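PDB 4MFI: Sn-glycerol-3-phosphate ABC transporter substrate-binding protein UspB, which probably captures glycerophosphocholine outside the membrane and delivers it to an ABC transporter for uptake. Local coordinates for residues F41-P46 against V97-D102; W104-A109 against Y139-R144; L114-D119 against R144-P149; D118-Q123 against R319-L324. One frame throughout, in Å; residues are numbered along the deposited sequence.

Contact 1: residues F41-P46 against V97-D102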
loop_
_atom_site.group_PDB
_atom_site.type_symbol
_atom_site.label_atom_id
_atom_site.label_comp_id
_atom_site.label_asym_id
_atom_site.label_seq_id
_atom_site.Cartn_x
_atom_site.Cartn_y
_atom_site.Cartn_z
ATOM N N PHE A 41 -19.314 11.548 3.167
ATOM C CA PHE A 41 -18.189 10.708 2.764
ATOM C C PHE A 41 -17.004 11.613 2.441
ATOM O O PHE A 41 -17.014 12.337 1.441
ATOM C CB PHE A 41 -18.593 9.856 1.551
ATOM C CG PHE A 41 -17.471 9.053 0.947
ATOM C CD1 PHE A 41 -16.367 8.669 1.704
ATOM C CD2 PHE A 41 -17.521 8.687 -0.391
ATOM C CE1 PHE A 41 -15.332 7.939 1.133
ATOM C CE2 PHE A 41 -16.494 7.949 -0.969
ATOM C CZ PHE A 41 -15.400 7.573 -0.204
ATOM N N TRP A 42 -15.996 11.578 3.308
ATOM C CA TRP A 42 -14.792 12.386 3.138
ATOM C C TRP A 42 -13.716 11.609 2.400
ATOM O O TRP A 42 -13.178 10.624 2.916
ATOM C CB TRP A 42 -14.244 12.828 4.493
ATOM C CG TRP A 42 -15.052 13.889 5.174
ATOM C CD1 TRP A 42 -16.334 14.272 4.885
ATOM C CD2 TRP A 42 -14.625 14.715 6.262
ATOM N NE1 TRP A 42 -16.727 15.282 5.731
ATOM C CE2 TRP A 42 -15.696 15.572 6.587
ATOM C CE3 TRP A 42 -13.438 14.811 6.996
ATOM C CZ2 TRP A 42 -15.617 16.509 7.619
ATOM C CZ3 TRP A 42 -13.362 15.743 8.019
ATOM C CH2 TRP A 42 -14.442 16.579 8.319
ATOM N N SER A 43 -13.403 12.060 1.191
ATOM C CA SER A 43 -12.417 11.397 0.349
ATOM C C SER A 43 -11.425 12.397 -0.241
ATOM O O SER A 43 -11.742 13.579 -0.408
ATOM C CB SER A 43 -13.125 10.653 -0.786
ATOM O OG SER A 43 -12.192 10.030 -1.650
ATOM N N SER A 44 -10.226 11.917 -0.547
ATOM C CA SER A 44 -9.250 12.706 -1.290
ATOM C C SER A 44 -9.318 12.373 -2.779
ATOM O O SER A 44 -8.532 12.889 -3.574
ATOM C CB SER A 44 -7.842 12.435 -0.767
ATOM O OG SER A 44 -7.576 11.044 -0.771
ATOM N N HIS A 45 -10.268 11.518 -3.147
ATOM C CA HIS A 45 -10.429 11.086 -4.535
ATOM C C HIS A 45 -9.128 10.512 -5.097
ATOM O O HIS A 45 -8.630 10.991 -6.120
ATOM C CB HIS A 45 -10.896 12.248 -5.426
ATOM C CG HIS A 45 -11.948 13.118 -4.805
ATOM N ND1 HIS A 45 -13.132 12.618 -4.306
ATOM C CD2 HIS A 45 -11.996 14.457 -4.615
ATOM C CE1 HIS A 45 -13.861 13.612 -3.828
ATOM N NE2 HIS A 45 -13.196 14.740 -4.006
ATOM N N PRO A 46 -8.575 9.482 -4.440
ATOM C CA PRO A 46 -7.259 8.979 -4.851
ATOM C C PRO A 46 -7.273 8.458 -6.284
ATOM O O PRO A 46 -8.257 7.852 -6.718
ATOM C CB PRO A 46 -6.994 7.839 -3.863
ATOM C CG PRO A 46 -8.363 7.374 -3.454
ATOM C CD PRO A 46 -9.189 8.637 -3.398
ATOM N N VAL A 97 -18.202 8.555 6.905
ATOM C CA VAL A 97 -17.276 7.621 6.266
ATOM C C VAL A 97 -16.037 8.420 5.908
ATOM O O VAL A 97 -16.137 9.468 5.267
ATOM C CB VAL A 97 -17.890 7.001 4.989
ATOM C CG1 VAL A 97 -16.876 6.110 4.278
ATOM C CG2 VAL A 97 -19.151 6.213 5.332
ATOM N N VAL A 98 -14.874 7.952 6.345
ATOM C CA VAL A 98 -13.637 8.692 6.113
ATOM C C VAL A 98 -12.533 7.798 5.551
ATOM O O VAL A 98 -12.345 6.658 5.992
ATOM C CB VAL A 98 -13.158 9.449 7.392
ATOM C CG1 VAL A 98 -12.861 8.473 8.535
ATOM C CG2 VAL A 98 -11.955 10.326 7.091
ATOM N N LEU A 99 -11.817 8.319 4.559
ATOM C CA LEU A 99 -10.732 7.596 3.906
ATOM C C LEU A 99 -9.416 7.782 4.673
ATOM O O LEU A 99 -8.873 8.891 4.735
ATOM C CB LEU A 99 -10.583 8.101 2.473
ATOM C CG LEU A 99 -9.567 7.397 1.573
ATOM C CD1 LEU A 99 -9.968 5.938 1.381
ATOM C CD2 LEU A 99 -9.471 8.096 0.227
ATOM N N LEU A 100 -8.909 6.700 5.259
ATOM C CA LEU A 100 -7.693 6.753 6.079
ATOM C C LEU A 100 -6.631 5.813 5.522
ATOM O O LEU A 100 -6.932 4.656 5.194
ATOM C CB LEU A 100 -8.016 6.376 7.527
ATOM C CG LEU A 100 -8.992 7.308 8.249
ATOM C CD1 LEU A 100 -9.304 6.784 9.646
ATOM C CD2 LEU A 100 -8.416 8.721 8.327
ATOM N N ASP A 101 -5.392 6.295 5.417
ATOM C CA ASP A 101 -4.345 5.466 4.814
ATOM C C ASP A 101 -3.756 4.430 5.769
ATOM O O ASP A 101 -4.206 4.284 6.916
ATOM C CB ASP A 101 -3.264 6.283 4.066
ATOM C CG ASP A 101 -2.225 6.934 4.978
ATOM O OD1 ASP A 101 -2.170 6.673 6.192
ATOM O OD2 ASP A 101 -1.406 7.710 4.447
ATOM N N ASP A 102 -2.747 3.720 5.279
ATOM C CA ASP A 102 -2.131 2.616 6.011
ATOM C C ASP A 102 -1.455 3.005 7.326
ATOM O O ASP A 102 -1.211 2.139 8.162
ATOM C CB ASP A 102 -1.163 1.827 5.106
ATOM C CG ASP A 102 -0.044 2.676 4.503
ATOM O OD1 ASP A 102 -0.147 3.918 4.463
ATOM O OD2 ASP A 102 0.949 2.079 4.025
#
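Phe41 and Val97 stand on the same face of two paired strands, and their side chains cross obliquely, with CD1 of the ring lying 3.7 Å from CG1 of the valine. The ring has CG anti to the backbone N (chi1 174°), and its edge is turned to the neighbouring backbone, where Val97 O lies in the ring plane. The CB of Ser43 rests over one face of the same ring, toward the rim. On the reverse face of the sheet Trp42 and Val98 are paired more loosely: only the base of the tryptophan takes part, its CB 4.3 Å from Val98 CG2, while the indole leads away to a cation-pi contact with Lys84. Strands 39-43 and 97-101 run side by side in parallel, an arrangement expected of the alpha/beta domains of periplasmic-binding-protein folds. Trp42 grips the neighbouring strand through both of its backbone groups, N to Val97 O at 2.9 Å and O from Leu99 N at 3.1 Å. Beyond the paired residues the first chain turns, and Leu99 reaches after it. Its CD2 meets Pro46 tip to tip, 3.7 Å from CD, and also touches Ser44 OG at 3.6 Å. The turn is an ST turn: Ser43 OG accepts a bond from His45 N at 2.9 Å and is also hydrogen-bonded to Glu53.

Contact 2: residues W104-A109 against Y139-R144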
loop_
_atom_site.group_PDB
_atom_site.type_symbol
_atom_site.label_atom_id
_atom_site.label_comp_id
_atom_site.label_asym_id
_atom_site.label_seq_id
_atom_site.Cartn_x
_atom_site.Cartn_y
_atom_site.Cartn_z
ATOM N N TRP A 104 -2.397 6.273 8.995
ATOM C CA TRP A 104 -3.300 7.106 9.772
ATOM C C TRP A 104 -4.422 6.334 10.463
ATOM O O TRP A 104 -4.892 6.759 11.518
ATOM C CB TRP A 104 -3.889 8.214 8.905
ATOM C CG TRP A 104 -2.967 9.380 8.672
ATOM C CD1 TRP A 104 -2.323 9.707 7.507
ATOM C CD2 TRP A 104 -2.597 10.382 9.626
ATOM N NE1 TRP A 104 -1.577 10.852 7.684
ATOM C CE2 TRP A 104 -1.733 11.289 8.972
ATOM C CE3 TRP A 104 -2.917 10.606 10.968
ATOM C CZ2 TRP A 104 -1.188 12.396 9.616
ATOM C CZ3 TRP A 104 -2.377 11.708 11.608
ATOM C CH2 TRP A 104 -1.516 12.588 10.932
ATOM N N TRP A 105 -4.865 5.215 9.896
ATOM C CA TRP A 105 -6.005 4.535 10.512
ATOM C C TRP A 105 -5.692 4.108 11.949
ATOM O O TRP A 105 -6.529 4.286 12.839
ATOM C CB TRP A 105 -6.542 3.373 9.656
ATOM C CG TRP A 105 -5.778 2.083 9.786
ATOM C CD1 TRP A 105 -4.853 1.591 8.911
ATOM C CD2 TRP A 105 -5.889 1.114 10.841
ATOM N NE1 TRP A 105 -4.377 0.383 9.357
ATOM C CE2 TRP A 105 -4.996 0.066 10.540
ATOM C CE3 TRP A 105 -6.656 1.033 12.011
ATOM C CZ2 TRP A 105 -4.837 -1.047 11.367
ATOM C CZ3 TRP A 105 -6.502 -0.079 12.839
ATOM C CH2 TRP A 105 -5.599 -1.104 12.510
ATOM N N PHE A 106 -4.486 3.589 12.189
ATOM C CA PHE A 106 -4.154 3.117 13.535
ATOM C C PHE A 106 -4.003 4.288 14.494
ATOM O O PHE A 106 -4.388 4.190 15.659
ATOM C CB PHE A 106 -2.892 2.254 13.549
ATOM C CG PHE A 106 -2.532 1.733 14.919
ATOM C CD1 PHE A 106 -3.154 0.604 15.430
ATOM C CD2 PHE A 106 -1.574 2.375 15.695
ATOM C CE1 PHE A 106 -2.828 0.120 16.692
ATOM C CE2 PHE A 106 -1.249 1.897 16.958
ATOM C CZ PHE A 106 -1.876 0.770 17.458
ATOM N N HIS A 107 -3.429 5.389 14.014
ATOM C CA HIS A 107 -3.334 6.592 14.828
ATOM C C HIS A 107 -4.696 6.964 15.410
ATOM O O HIS A 107 -4.834 7.232 16.610
ATOM C CB HIS A 107 -2.790 7.752 14.008
ATOM C CG HIS A 107 -2.907 9.065 14.700
ATOM N ND1 HIS A 107 -2.008 9.484 15.658
ATOM C CD2 HIS A 107 -3.841 10.042 14.602
ATOM C CE1 HIS A 107 -2.373 10.671 16.105
ATOM N NE2 HIS A 107 -3.485 11.030 15.486
ATOM N N PHE A 108 -5.716 6.961 14.563
ATOM C CA PHE A 108 -7.057 7.285 15.032
ATOM C C PHE A 108 -7.720 6.157 15.829
ATOM O O PHE A 108 -8.400 6.424 16.819
ATOM C CB PHE A 108 -7.929 7.740 13.861
ATOM C CG PHE A 108 -7.517 9.068 13.300
ATOM C CD1 PHE A 108 -7.634 10.221 14.066
ATOM C CD2 PHE A 108 -6.991 9.169 12.019
ATOM C CE1 PHE A 108 -7.254 11.455 13.558
ATOM C CE2 PHE A 108 -6.602 10.403 11.503
ATOM C CZ PHE A 108 -6.733 11.547 12.278
ATOM N N ALA A 109 -7.526 4.908 15.409
ATOM C CA ALA A 109 -8.093 3.777 16.141
ATOM C C ALA A 109 -7.571 3.736 17.576
ATOM O O ALA A 109 -8.342 3.547 18.522
ATOM C CB ALA A 109 -7.790 2.467 15.437
ATOM N N TYR A 139 -6.387 -3.949 8.576
ATOM C CA TYR A 139 -7.074 -3.063 9.525
ATOM C C TYR A 139 -7.434 -3.743 10.829
ATOM O O TYR A 139 -8.255 -3.235 11.599
ATOM C CB TYR A 139 -8.327 -2.444 8.889
ATOM C CG TYR A 139 -8.023 -1.821 7.552
ATOM C CD1 TYR A 139 -7.306 -0.631 7.460
ATOM C CD2 TYR A 139 -8.429 -2.434 6.373
ATOM C CE1 TYR A 139 -7.007 -0.071 6.226
ATOM C CE2 TYR A 139 -8.143 -1.880 5.145
ATOM C CZ TYR A 139 -7.433 -0.702 5.071
ATOM O OH TYR A 139 -7.150 -0.164 3.833
ATOM N N GLU A 140 -6.830 -4.900 11.069
ATOM C CA GLU A 140 -7.104 -5.667 12.273
ATOM C C GLU A 140 -6.098 -5.324 13.358
ATOM O O GLU A 140 -4.892 -5.222 13.108
ATOM C CB GLU A 140 -7.077 -7.170 11.971
ATOM C CG GLU A 140 -7.442 -8.050 13.157
ATOM C CD GLU A 140 -6.227 -8.687 13.814
ATOM O OE1 GLU A 140 -6.270 -8.956 15.034
ATOM O OE2 GLU A 140 -5.225 -8.929 13.106
ATOM N N PHE A 141 -6.604 -5.107 14.560
ATOM C CA PHE A 141 -5.742 -4.981 15.713
ATOM C C PHE A 141 -6.432 -5.567 16.923
ATOM O O PHE A 141 -7.575 -5.204 17.235
ATOM C CB PHE A 141 -5.369 -3.534 15.978
ATOM C CG PHE A 141 -4.418 -3.377 17.118
ATOM C CD1 PHE A 141 -3.114 -3.843 17.013
ATOM C CD2 PHE A 141 -4.825 -2.791 18.299
ATOM C CE1 PHE A 141 -2.231 -3.716 18.069
ATOM C CE2 PHE A 141 -3.952 -2.655 19.362
ATOM C CZ PHE A 141 -2.651 -3.119 19.249
ATOM N N ASN A 142 -5.734 -6.476 17.602
ATOM C CA ASN A 142 -6.284 -7.156 18.770
ATOM C C ASN A 142 -7.620 -7.840 18.472
ATOM O O ASN A 142 -8.505 -7.882 19.327
ATOM C CB ASN A 142 -6.462 -6.174 19.936
ATOM C CG ASN A 142 -5.156 -5.852 20.651
ATOM O OD1 ASN A 142 -4.069 -6.256 20.223
ATOM N ND2 ASN A 142 -5.261 -5.110 21.751
ATOM N N GLY A 143 -7.771 -8.349 17.251
ATOM C CA GLY A 143 -8.959 -9.100 16.884
ATOM C C GLY A 143 -10.138 -8.259 16.433
ATOM O O GLY A 143 -11.226 -8.789 16.209
ATOM N N ARG A 144 -9.928 -6.952 16.297
ATOM C CA ARG A 144 -10.985 -6.051 15.856
ATOM C C ARG A 144 -10.566 -5.321 14.597
ATOM O O ARG A 144 -9.393 -4.973 14.439
ATOM C CB ARG A 144 -11.302 -5.035 16.951
ATOM C CG ARG A 144 -11.668 -5.693 18.269
ATOM C CD ARG A 144 -12.129 -4.691 19.302
ATOM N NE ARG A 144 -12.555 -5.373 20.521
ATOM C CZ ARG A 144 -11.740 -5.707 21.517
ATOM N NH1 ARG A 144 -10.448 -5.410 21.453
ATOM N NH2 ARG A 144 -12.222 -6.332 22.585
#
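The indole of Trp105 is a broad plate on which Tyr139 sits in two places. The tyrosine ring comes edge-on to the five-membered ring, planes 69° apart, with its CD1 3.6 Å from Trp105 CD1. Farther along the plate, Tyr139 CA lies over the six-membered ring, 4.0 Å from its centroid, as a CH-pi contact. With CG between the backbone N and the carbonyl carbon (chi1 81°), the indole has Phe106 CB over the face opposite Tyr139. The contact packs helix 104-110 against the beta hairpin formed by strands 140-141 and 144-160, whose type I' turn runs from Phe141 to Arg144. Near the base of that turn Phe141 offers a flat ring, and Phe106 pushes its CE1 at the centre, 3.7 Å above the plane. This is a T-shaped pair, with planes at 80°. Between the two aromatic pairs, at the far corner of the indole, Trp105 CH2 lies 4.2 Å from Phe141 CB. Phe387 stacks on the ring of Phe106 and also meets that of Trp105.

Contact 3: residues L114-D119 against R144-P149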
loop_
_atom_site.group_PDB
_atom_site.type_symbol
_atom_site.label_atom_id
_atom_site.label_comp_id
_atom_site.label_asym_id
_atom_site.label_seq_id
_atom_site.Cartn_x
_atom_site.Cartn_y
_atom_site.Cartn_z
ATOM N N LEU A 114 -12.413 5.751 16.286
ATOM C CA LEU A 114 -12.990 4.929 15.223
ATOM C C LEU A 114 -13.833 3.779 15.774
ATOM O O LEU A 114 -13.551 3.236 16.843
ATOM C CB LEU A 114 -11.900 4.352 14.324
ATOM C CG LEU A 114 -10.976 5.324 13.594
ATOM C CD1 LEU A 114 -10.020 4.523 12.718
ATOM C CD2 LEU A 114 -11.758 6.330 12.770
ATOM N N THR A 115 -14.851 3.389 15.019
ATOM C CA THR A 115 -15.703 2.267 15.395
ATOM C C THR A 115 -15.043 0.940 15.042
ATOM O O THR A 115 -14.601 0.751 13.906
ATOM C CB THR A 115 -17.046 2.343 14.641
ATOM O OG1 THR A 115 -17.666 3.611 14.893
ATOM C CG2 THR A 115 -17.988 1.226 15.076
ATOM N N ALA A 116 -14.968 0.025 16.005
ATOM C CA ALA A 116 -14.607 -1.358 15.707
ATOM C C ALA A 116 -15.786 -1.977 14.960
ATOM O O ALA A 116 -16.923 -1.938 15.439
ATOM C CB ALA A 116 -14.306 -2.131 16.987
ATOM N N LEU A 117 -15.513 -2.539 13.786
ATOM C CA LEU A 117 -16.564 -2.857 12.815
ATOM C C LEU A 117 -17.154 -4.260 12.891
ATOM O O LEU A 117 -18.153 -4.540 12.228
ATOM C CB LEU A 117 -16.043 -2.638 11.391
ATOM C CG LEU A 117 -15.620 -1.213 11.048
ATOM C CD1 LEU A 117 -15.058 -1.134 9.640
ATOM C CD2 LEU A 117 -16.798 -0.265 11.212
ATOM N N ASP A 118 -16.555 -5.141 13.680
ATOM C CA ASP A 118 -16.906 -6.561 13.607
ATOM C C ASP A 118 -18.364 -6.892 13.920
ATOM O O ASP A 118 -18.987 -7.694 13.215
ATOM C CB ASP A 118 -15.969 -7.370 14.494
ATOM C CG ASP A 118 -14.523 -7.096 14.177
ATOM O OD1 ASP A 118 -14.015 -6.050 14.636
ATOM O OD2 ASP A 118 -13.903 -7.898 13.440
ATOM N N ASP A 119 -18.912 -6.273 14.960
ATOM C CA ASP A 119 -20.311 -6.497 15.297
ATOM C C ASP A 119 -21.212 -6.012 14.167
ATOM O O ASP A 119 -22.150 -6.705 13.771
ATOM C CB ASP A 119 -20.674 -5.797 16.608
ATOM C CG ASP A 119 -20.134 -6.524 17.824
ATOM O OD1 ASP A 119 -19.691 -7.683 17.673
ATOM O OD2 ASP A 119 -20.163 -5.943 18.931
ATOM N N ARG A 144 -9.928 -6.952 16.297
ATOM C CA ARG A 144 -10.985 -6.051 15.856
ATOM C C ARG A 144 -10.566 -5.321 14.597
ATOM O O ARG A 144 -9.393 -4.973 14.439
ATOM C CB ARG A 144 -11.302 -5.035 16.951
ATOM C CG ARG A 144 -11.668 -5.693 18.269
ATOM C CD ARG A 144 -12.129 -4.691 19.302
ATOM N NE ARG A 144 -12.555 -5.373 20.521
ATOM C CZ ARG A 144 -11.740 -5.707 21.517
ATOM N NH1 ARG A 144 -10.448 -5.410 21.453
ATOM N NH2 ARG A 144 -12.222 -6.332 22.585
ATOM N N HIS A 145 -11.526 -5.081 13.703
ATOM C CA HIS A 145 -11.250 -4.392 12.440
ATOM C C HIS A 145 -11.765 -2.965 12.497
ATOM O O HIS A 145 -12.872 -2.724 12.969
ATOM C CB HIS A 145 -11.901 -5.115 11.257
ATOM C CG HIS A 145 -11.325 -6.467 10.975
ATOM N ND1 HIS A 145 -11.706 -7.596 11.666
ATOM C CD2 HIS A 145 -10.400 -6.873 10.071
ATOM C CE1 HIS A 145 -11.040 -8.639 11.203
ATOM N NE2 HIS A 145 -10.243 -8.227 10.233
ATOM N N TYR A 146 -10.969 -2.024 11.995
ATOM C CA TYR A 146 -11.310 -0.606 12.087
ATOM C C TYR A 146 -11.530 0.096 10.752
ATOM O O TYR A 146 -11.841 1.280 10.726
ATOM C CB TYR A 146 -10.260 0.140 12.916
ATOM C CG TYR A 146 -10.284 -0.277 14.363
ATOM C CD1 TYR A 146 -11.120 0.361 15.274
ATOM C CD2 TYR A 146 -9.515 -1.348 14.811
ATOM C CE1 TYR A 146 -11.161 -0.034 16.601
ATOM C CE2 TYR A 146 -9.553 -1.750 16.134
ATOM C CZ TYR A 146 -10.373 -1.088 17.027
ATOM O OH TYR A 146 -10.410 -1.486 18.348
ATOM N N ALA A 147 -11.370 -0.627 9.650
ATOM C CA ALA A 147 -11.669 -0.082 8.333
ATOM C C ALA A 147 -11.882 -1.213 7.343
ATOM O O ALA A 147 -11.658 -2.379 7.669
ATOM C CB ALA A 147 -10.545 0.845 7.853
ATOM N N VAL A 148 -12.324 -0.854 6.141
ATOM C CA VAL A 148 -12.536 -1.790 5.041
ATOM C C VAL A 148 -11.666 -1.306 3.871
ATOM O O VAL A 148 -11.651 -0.115 3.572
ATOM C CB VAL A 148 -14.035 -1.808 4.640
ATOM C CG1 VAL A 148 -14.278 -2.645 3.387
ATOM C CG2 VAL A 148 -14.897 -2.308 5.795
ATOM N N PRO A 149 -10.934 -2.217 3.207
ATOM C CA PRO A 149 -10.057 -1.779 2.111
ATOM C C PRO A 149 -10.836 -1.137 0.965
ATOM O O PRO A 149 -11.933 -1.599 0.636
ATOM C CB PRO A 149 -9.410 -3.084 1.636
ATOM C CG PRO A 149 -10.392 -4.157 2.034
ATOM C CD PRO A 149 -10.926 -3.683 3.364
HETATM O O HOH W 1 -14.083 2.410 11.710
#
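Asp118, on helix 118-124, holds His145 by two hydrogen bonds, joining the helix to the beginning of strand 144-160, part of the main mixed sheet. Its OD1 takes the backbone N-H of His145 on the syn lone pair at 2.8 Å, and OD2 takes the ring N-H at ND1, also at 2.8 Å. The two side chains cross at about a right angle, with carboxylate and ring planes 48° apart, yet OD2 stays close to the imidazole plane. The ND1 bond helps fix the ring's rotation, and the carboxylate beside it may favour a protonated histidine; the OD1 bond holds the backbone. A backbone bond runs the other way, from Leu117 N to His145 O. A water lies between the two segments, within hydrogen-bonding distance of Thr115 O and Tyr146 O. Apolar contacts fill in around these bonds. The Tyr146 ring meets Ala116 obliquely, its CE1 3.8 Å from Ala116 CB, and on the buried side Leu117 CD1 lies 4.0 Å from Val148 CG2.

Contact 4: residues D118-Q123 against R319-L324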
loop_
_atom_site.group_PDB
_atom_site.type_symbol
_atom_site.label_atom_id
_atom_site.label_comp_id
_atom_site.label_asym_id
_atom_site.label_seq_id
_atom_site.Cartn_x
_atom_site.Cartn_y
_atom_site.Cartn_z
ATOM N N ASP A 118 -16.555 -5.141 13.680
ATOM C CA ASP A 118 -16.906 -6.561 13.607
ATOM C C ASP A 118 -18.364 -6.892 13.920
ATOM O O ASP A 118 -18.987 -7.694 13.215
ATOM C CB ASP A 118 -15.969 -7.370 14.494
ATOM C CG ASP A 118 -14.523 -7.096 14.177
ATOM O OD1 ASP A 118 -14.015 -6.050 14.636
ATOM O OD2 ASP A 118 -13.903 -7.898 13.440
ATOM N N ASP A 119 -18.912 -6.273 14.960
ATOM C CA ASP A 119 -20.311 -6.497 15.297
ATOM C C ASP A 119 -21.212 -6.012 14.167
ATOM O O ASP A 119 -22.150 -6.705 13.771
ATOM C CB ASP A 119 -20.674 -5.797 16.608
ATOM C CG ASP A 119 -20.134 -6.524 17.824
ATOM O OD1 ASP A 119 -19.691 -7.683 17.673
ATOM O OD2 ASP A 119 -20.163 -5.943 18.931
ATOM N N LEU A 120 -20.914 -4.829 13.640
ATOM C CA LEU A 120 -21.668 -4.289 12.508
ATOM C C LEU A 120 -21.558 -5.155 11.248
ATOM O O LEU A 120 -22.550 -5.329 10.536
ATOM C CB LEU A 120 -21.267 -2.837 12.219
ATOM C CG LEU A 120 -21.767 -1.772 13.194
ATOM C CD1 LEU A 120 -20.989 -0.469 13.037
ATOM C CD2 LEU A 120 -23.244 -1.520 12.977
ATOM N N PHE A 121 -20.366 -5.693 10.974
ATOM C CA PHE A 121 -20.187 -6.635 9.865
ATOM C C PHE A 121 -21.234 -7.746 9.951
ATOM O O PHE A 121 -21.888 -8.087 8.963
ATOM C CB PHE A 121 -18.802 -7.301 9.920
ATOM C CG PHE A 121 -17.652 -6.435 9.456
ATOM C CD1 PHE A 121 -17.853 -5.299 8.681
ATOM C CD2 PHE A 121 -16.348 -6.798 9.775
ATOM C CE1 PHE A 121 -16.771 -4.533 8.249
ATOM C CE2 PHE A 121 -15.267 -6.046 9.342
ATOM C CZ PHE A 121 -15.478 -4.910 8.583
ATOM N N GLY A 122 -21.380 -8.316 11.142
ATOM C CA GLY A 122 -22.268 -9.445 11.336
ATOM C C GLY A 122 -23.732 -9.052 11.344
ATOM O O GLY A 122 -24.591 -9.859 11.012
ATOM N N GLN A 123 -24.015 -7.812 11.728
ATOM C CA GLN A 123 -25.387 -7.318 11.787
ATOM C C GLN A 123 -25.912 -7.028 10.383
ATOM O O GLN A 123 -27.051 -7.368 10.045
ATOM C CB GLN A 123 -25.446 -6.051 12.651
ATOM C CG GLN A 123 -26.799 -5.352 12.673
ATOM C CD GLN A 123 -26.793 -4.100 13.537
ATOM O OE1 GLN A 123 -25.938 -3.936 14.411
ATOM N NE2 GLN A 123 -27.749 -3.210 13.294
ATOM N N ARG A 319 -26.645 6.001 12.431
ATOM C CA ARG A 319 -25.728 6.524 11.424
ATOM C C ARG A 319 -24.567 5.571 11.151
ATOM O O ARG A 319 -24.094 5.491 10.021
ATOM C CB ARG A 319 -25.223 7.924 11.792
ATOM C CG ARG A 319 -26.328 8.975 11.804
ATOM C CD ARG A 319 -25.789 10.401 11.807
ATOM N NE ARG A 319 -25.202 10.768 10.520
ATOM C CZ ARG A 319 -25.890 11.282 9.504
ATOM N NH1 ARG A 319 -27.200 11.498 9.619
ATOM N NH2 ARG A 319 -25.273 11.584 8.371
ATOM N N LYS A 320 -24.120 4.837 12.168
ATOM C CA LYS A 320 -23.055 3.851 11.957
ATOM C C LYS A 320 -23.509 2.729 11.028
ATOM O O LYS A 320 -22.765 2.306 10.136
ATOM C CB LYS A 320 -22.563 3.263 13.284
ATOM C CG LYS A 320 -21.779 4.237 14.128
ATOM C CD LYS A 320 -21.241 3.575 15.380
ATOM C CE LYS A 320 -20.546 4.604 16.245
ATOM N NZ LYS A 320 -20.088 4.041 17.540
ATOM N N VAL A 321 -24.728 2.242 11.244
ATOM C CA VAL A 321 -25.286 1.211 10.385
ATOM C C VAL A 321 -25.351 1.706 8.941
ATOM O O VAL A 321 -24.934 1.001 8.025
ATOM C CB VAL A 321 -26.675 0.774 10.878
ATOM C CG1 VAL A 321 -27.360 -0.118 9.855
ATOM C CG2 VAL A 321 -26.537 0.050 12.206
ATOM N N ASN A 322 -25.851 2.921 8.734
ATOM C CA ASN A 322 -25.952 3.452 7.373
ATOM C C ASN A 322 -24.588 3.645 6.725
ATOM O O ASN A 322 -24.408 3.387 5.531
ATOM C CB ASN A 322 -26.745 4.759 7.350
ATOM C CG ASN A 322 -28.202 4.555 7.697
ATOM O OD1 ASN A 322 -28.747 3.465 7.515
ATOM N ND2 ASN A 322 -28.846 5.606 8.196
ATOM N N ALA A 323 -23.627 4.096 7.522
ATOM C CA ALA A 323 -22.265 4.272 7.042
ATOM C C ALA A 323 -21.674 2.941 6.568
ATOM O O ALA A 323 -21.027 2.880 5.513
ATOM C CB ALA A 323 -21.402 4.901 8.124
ATOM N N LEU A 324 -21.910 1.871 7.327
ATOM C CA LEU A 324 -21.400 0.564 6.925
ATOM C C LEU A 324 -22.114 0.021 5.688
ATOM O O LEU A 324 -21.485 -0.612 4.838
ATOM C CB LEU A 324 -21.454 -0.456 8.069
ATOM C CG LEU A 324 -20.873 -1.815 7.655
ATOM C CD1 LEU A 324 -19.389 -1.683 7.293
ATOM C CD2 LEU A 324 -21.073 -2.881 8.704
#
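Lys320 meets Leu120 only at its base, CB lying 4.1 Å from Leu120 CD1. Its extended chain then leads away, and NZ is hydrogen-bonded to Ala313 O. One residue on, Val321 presents CG2, anti to the carbonyl carbon, to two partners: Leu120 CD2 at 3.7 Å and, at the more exposed border, Gln123 NE2 at 3.6 Å. The glutamine chain, extended beyond CG, crosses the valine at about a right angle. A turn farther along helix 317-330, Leu324 sends its two methyls to different places. CD2 presses on the backbone of helix 118-124, 3.4 Å from Leu120 O, and CD1 comes to the edge of the Phe121 ring, 4.0 Å from CE1. The helix segments cross at -70° with their axes 10.4 Å apart, and Leu120 and Leu324 bury the most surface. Packing here is almost wholly apolar, so across this contact the two helices meet through the fit of branched side chains rather than through directed polar bonds.

From the N terminus, contact 1 closes first, when strand 97-101 pairs with strand 39-43 after an excursion of 53 residues. Helix 104-110 follows directly and opens contact 2; before that is closed, residues 114-119 open contact 3, and the hairpin of strands 140-141 and 144-160 then completes both in turn, so the two loops cross. Arg144 belongs to both. Contact 4 starts on helix 118-124, already used by contact 3, and waits 192 residues for helix 317-330, crossing contact 2 as well. Leu100 packs on Trp105 and Leu114, and Val97 on Ala323, tying strand 97-101 of contact 1 to the other three.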